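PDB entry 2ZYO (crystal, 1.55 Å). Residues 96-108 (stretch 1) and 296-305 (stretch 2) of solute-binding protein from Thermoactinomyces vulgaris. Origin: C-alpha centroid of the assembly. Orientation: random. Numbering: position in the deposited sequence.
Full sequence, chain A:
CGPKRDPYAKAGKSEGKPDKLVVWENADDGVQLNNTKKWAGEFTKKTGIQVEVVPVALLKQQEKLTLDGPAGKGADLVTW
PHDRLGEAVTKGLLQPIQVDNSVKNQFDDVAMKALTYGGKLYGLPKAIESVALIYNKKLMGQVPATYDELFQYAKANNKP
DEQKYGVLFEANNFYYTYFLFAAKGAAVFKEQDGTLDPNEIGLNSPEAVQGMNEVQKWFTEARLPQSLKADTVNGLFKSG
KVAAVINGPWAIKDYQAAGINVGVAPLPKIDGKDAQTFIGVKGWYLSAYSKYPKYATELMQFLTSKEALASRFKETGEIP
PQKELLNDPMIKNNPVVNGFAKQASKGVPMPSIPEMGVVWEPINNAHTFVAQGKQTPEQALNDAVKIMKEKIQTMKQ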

# COMPACT_ATOMS: atom_id res chain seq x y z
N PRO A 96 13.90 15.75 -6.58
CA PRO A 96 12.53 16.23 -6.42
C PRO A 96 11.92 16.66 -7.74
O PRO A 96 12.64 17.02 -8.67
CB PRO A 96 12.69 17.46 -5.51
CG PRO A 96 14.01 17.30 -4.86
CD PRO A 96 14.87 16.61 -5.87
N ILE A 97 10.59 16.61 -7.83
CA ILE A 97 9.89 17.22 -8.95
C ILE A 97 9.43 18.62 -8.55
O ILE A 97 9.14 18.88 -7.38
CB ILE A 97 8.70 16.38 -9.48
CG1 ILE A 97 7.69 16.06 -8.37
CG2 ILE A 97 9.22 15.11 -10.15
CD1 ILE A 97 6.32 15.64 -8.89
N GLN A 98 9.39 19.51 -9.54
CA GLN A 98 8.94 20.87 -9.32
C GLN A 98 7.65 21.10 -10.09
O GLN A 98 7.67 21.33 -11.31
CB GLN A 98 10.03 21.87 -9.71
CG GLN A 98 11.27 21.77 -8.83
CD GLN A 98 12.33 22.78 -9.19
OE1 GLN A 98 13.13 22.57 -10.11
NE2 GLN A 98 12.35 23.90 -8.47
N VAL A 99 6.54 21.00 -9.38
CA VAL A 99 5.21 21.28 -9.92
C VAL A 99 4.47 22.22 -8.98
O VAL A 99 4.77 22.27 -7.78
CB VAL A 99 4.38 19.98 -10.15
CG1 VAL A 99 5.04 19.09 -11.20
CG2 VAL A 99 4.17 19.21 -8.84
N ASP A 100 3.51 22.96 -9.52
CA ASP A 100 2.72 23.90 -8.73
C ASP A 100 1.76 23.15 -7.81
O ASP A 100 1.45 21.98 -8.04
CB ASP A 100 1.92 24.83 -9.65
CG ASP A 100 2.80 25.61 -10.61
OD1 ASP A 100 3.97 25.88 -10.27
OD2 ASP A 100 2.30 25.97 -11.70
N ASN A 101 1.30 23.84 -6.77
CA ASN A 101 0.32 23.26 -5.85
C ASN A 101 -0.96 22.81 -6.56
O ASN A 101 -1.59 21.83 -6.15
CB ASN A 101 -0.02 24.24 -4.72
CG ASN A 101 -0.83 23.59 -3.61
OD1 ASN A 101 -1.96 24.00 -3.34
ND2 ASN A 101 -0.26 22.58 -2.96
N SER A 102 -1.31 23.51 -7.64
CA SER A 102 -2.48 23.16 -8.45
C SER A 102 -2.35 21.76 -9.05
O SER A 102 -3.35 21.06 -9.21
CB SER A 102 -2.70 24.20 -9.56
OG SER A 102 -1.65 24.18 -10.50
N VAL A 103 -1.12 21.38 -9.39
CA VAL A 103 -0.84 20.04 -9.91
C VAL A 103 -0.98 18.99 -8.80
O VAL A 103 -1.60 17.94 -9.02
CB VAL A 103 0.57 19.96 -10.55
CG1 VAL A 103 0.85 18.56 -11.07
CG2 VAL A 103 0.71 20.98 -11.68
N LYS A 104 -0.41 19.27 -7.63
CA LYS A 104 -0.57 18.40 -6.46
C LYS A 104 -2.04 18.19 -6.14
O LYS A 104 -2.47 17.07 -5.84
CB LYS A 104 0.14 18.99 -5.24
CG LYS A 104 1.66 18.89 -5.25
CD LYS A 104 2.27 19.32 -3.92
CE LYS A 104 1.94 18.36 -2.78
NZ LYS A 104 2.37 18.90 -1.46
N ASN A 105 -2.81 19.28 -6.22
CA ASN A 105 -4.23 19.26 -5.88
C ASN A 105 -5.13 18.49 -6.87
O ASN A 105 -6.33 18.36 -6.64
CB ASN A 105 -4.75 20.68 -5.67
CG ASN A 105 -4.28 21.29 -4.36
OD1 ASN A 105 -3.88 20.58 -3.43
ND2 ASN A 105 -4.32 22.61 -4.28
N GLN A 106 -4.54 18.00 -7.96
CA GLN A 106 -5.24 17.07 -8.85
C GLN A 106 -5.45 15.74 -8.14
O GLN A 106 -6.34 14.97 -8.49
CB GLN A 106 -4.42 16.81 -10.12
CG GLN A 106 -4.20 18.01 -11.03
CD GLN A 106 -3.11 17.77 -12.07
OE1 GLN A 106 -2.68 16.63 -12.29
NE2 GLN A 106 -2.66 18.84 -12.71
N PHE A 107 -4.62 15.48 -7.12
CA PHE A 107 -4.55 14.17 -6.50
C PHE A 107 -4.96 14.18 -5.03
O PHE A 107 -4.89 15.22 -4.36
CB PHE A 107 -3.13 13.61 -6.63
CG PHE A 107 -2.62 13.59 -8.04
CD1 PHE A 107 -3.01 12.58 -8.92
CD2 PHE A 107 -1.75 14.58 -8.49
CE1 PHE A 107 -2.55 12.57 -10.23
CE2 PHE A 107 -1.28 14.57 -9.80
CZ PHE A 107 -1.68 13.56 -10.67
N ASP A 108 -5.39 13.01 -4.56
CA ASP A 108 -5.75 12.79 -3.17
C ASP A 108 -4.65 13.29 -2.23
O ASP A 108 -3.47 12.99 -2.44
CB ASP A 108 -6.02 11.30 -2.96
CG ASP A 108 -6.49 10.98 -1.55
OD1 ASP A 108 -7.72 10.93 -1.34
OD2 ASP A 108 -5.63 10.78 -0.67
N ALA A 296 11.09 15.62 -18.49
CA ALA A 296 10.65 14.37 -17.86
C ALA A 296 9.48 14.60 -16.91
O ALA A 296 8.59 13.76 -16.81
CB ALA A 296 11.80 13.69 -17.13
N THR A 297 9.47 15.75 -16.24
CA THR A 297 8.38 16.12 -15.33
C THR A 297 7.10 16.45 -16.11
O THR A 297 6.00 16.18 -15.64
CB THR A 297 8.79 17.27 -14.39
OG1 THR A 297 9.94 16.88 -13.63
CG2 THR A 297 7.66 17.63 -13.43
N GLU A 298 7.27 17.02 -17.30
CA GLU A 298 6.14 17.22 -18.21
C GLU A 298 5.56 15.88 -18.67
O GLU A 298 4.34 15.72 -18.72
CB GLU A 298 6.53 18.10 -19.40
CG GLU A 298 6.75 19.55 -19.00
CD GLU A 298 7.34 20.42 -20.09
OE1 GLU A 298 7.89 19.87 -21.08
OE2 GLU A 298 7.28 21.66 -19.95
N LEU A 299 6.43 14.92 -18.98
CA LEU A 299 5.98 13.57 -19.30
C LEU A 299 5.25 12.94 -18.11
O LEU A 299 4.19 12.33 -18.28
CB LEU A 299 7.15 12.69 -19.75
CG LEU A 299 6.91 11.18 -19.94
CD1 LEU A 299 5.86 10.87 -21.00
CD2 LEU A 299 8.22 10.49 -20.26
N MET A 300 5.81 13.10 -16.92
CA MET A 300 5.21 12.55 -15.70
C MET A 300 3.79 13.06 -15.50
O MET A 300 2.90 12.30 -15.12
CB MET A 300 6.06 12.88 -14.48
CG MET A 300 5.56 12.21 -13.21
SD MET A 300 6.37 12.78 -11.70
CE MET A 300 8.01 12.08 -11.90
N GLN A 301 3.58 14.36 -15.74
CA GLN A 301 2.25 14.96 -15.65
C GLN A 301 1.33 14.40 -16.73
O GLN A 301 0.15 14.12 -16.47
CB GLN A 301 2.34 16.48 -15.76
CG GLN A 301 2.94 17.15 -14.55
CD GLN A 301 3.24 18.61 -14.78
OE1 GLN A 301 2.36 19.46 -14.65
NE2 GLN A 301 4.48 18.91 -15.12
N PHE A 302 1.86 14.22 -17.94
CA PHE A 302 1.08 13.68 -19.05
C PHE A 302 0.59 12.26 -18.73
O PHE A 302 -0.53 11.90 -19.08
CB PHE A 302 1.90 13.70 -20.35
CG PHE A 302 1.09 13.38 -21.57
CD1 PHE A 302 0.45 14.40 -22.28
CD2 PHE A 302 0.97 12.07 -22.02
CE1 PHE A 302 -0.31 14.11 -23.41
CE2 PHE A 302 0.21 11.77 -23.15
CZ PHE A 302 -0.43 12.79 -23.84
N LEU A 303 1.44 11.48 -18.06
CA LEU A 303 1.11 10.10 -17.71
C LEU A 303 0.15 9.97 -16.53
O LEU A 303 -0.37 8.89 -16.27
CB LEU A 303 2.39 9.30 -17.41
CG LEU A 303 3.43 9.12 -18.52
CD1 LEU A 303 4.67 8.45 -17.97
CD2 LEU A 303 2.87 8.33 -19.70
N THR A 304 -0.07 11.08 -15.82
CA THR A 304 -0.90 11.07 -14.61
C THR A 304 -2.10 12.02 -14.69
O THR A 304 -2.69 12.38 -13.66
CB THR A 304 -0.07 11.39 -13.34
OG1 THR A 304 0.57 12.66 -13.49
CG2 THR A 304 0.99 10.32 -13.10
N SER A 305 -2.45 12.44 -15.90
CA SER A 305 -3.59 13.31 -16.12
C SER A 305 -4.89 12.57 -15.83
O SER A 305 -4.91 11.34 -15.73
CB SER A 305 -3.61 13.82 -17.56
OG SER A 305 -3.94 12.76 -18.44
O HOH W 1 10.72 18.89 -12.02
O HOH W 2 -0.61 15.39 -13.82
O HOH W 3 -4.38 14.47 -12.88
O HOH W 4 -0.49 19.03 -14.81

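Two segments nearly two hundred residues apart in sequence meet here without a single direct hydrogen bond between them; apolar contacts and bridging waters do the work. Stretch 2 is mostly helix, its turns held by bonds such as Met300 N to Ala296 O (2.9 Å). Stretch 1 enters as extended chain, makes a short helix from Asn101 to Lys104, and closes with a type I turn from Lys104 to Phe107. The two run in the same general sense, Ile97 lying near Thr297, Val103 near Gln301 and Gln106 near Ser305.

Thr297 comes first. Its CA-to-CB bond points toward stretch 1, and its two-faced side chain serves both kinds of contact. The methyl Thr297 CG2 packs 3.7 Å from Val99 CG1, a fit between two small branched side chains, while Thr297 OG1 accepts a hydrogen bond from water 1 at 2.7 Å. Water 1 in turn accepts from the backbone, 2.9 Å from Gln98 N, so the Gln98 amide is satisfied without a direct hydrogen bond to stretch 2. Glu298, one position on, has its CA-to-CB bond pointing away and remains exposed, as suits a carboxylate.

Met300 lies nearly a helical turn beyond Thr297, and its CA-to-CB bond also points toward stretch 1. Its long, flexible side chain brings Met300 CE to 3.7 Å from Ile97 CG2, a purely apolar contact between two buried residues.

Gln301 starts out sideways, but its end comes nearer to stretch 1. The amide folds back along the helix, where Gln301 NE2 donates to Thr297 O (3.2 Å), a carbonyl that also accepts from Gln301 N (3.0 Å). The aliphatic surface of stretch 1 lies against this amide: Val103 CG2 is 3.7 Å from Gln301 OE1 and Val99 CG1 is 4.0 Å from Gln301 NE2. Gln301 OE1 finds its polar partner in water 4, which donates to it at 2.9 Å and accepts from Gln106 NE2 at 3.0 Å.

At Thr304 the CA-to-CB bond again points toward stretch 1. Thr304 OG1 donates to Met300 O at 2.9 Å, tying the hydroxyl to the preceding turn, and accepts from water 2 at 3.0 Å. Water 2 also donates to Gln106 OE1 at 2.9 Å. Gln106 therefore reaches stretch 2 through water with both ends of its amide, a role its length and paired donor and acceptor suit well. Beside it, the buried ring of Phe107 presents its edge to Thr304, with Phe107 CZ 3.4 Å from Thr304 O; the carbonyl oxygen lies near the ring plane, where the slightly positive C-H rim is a favourable neighbour.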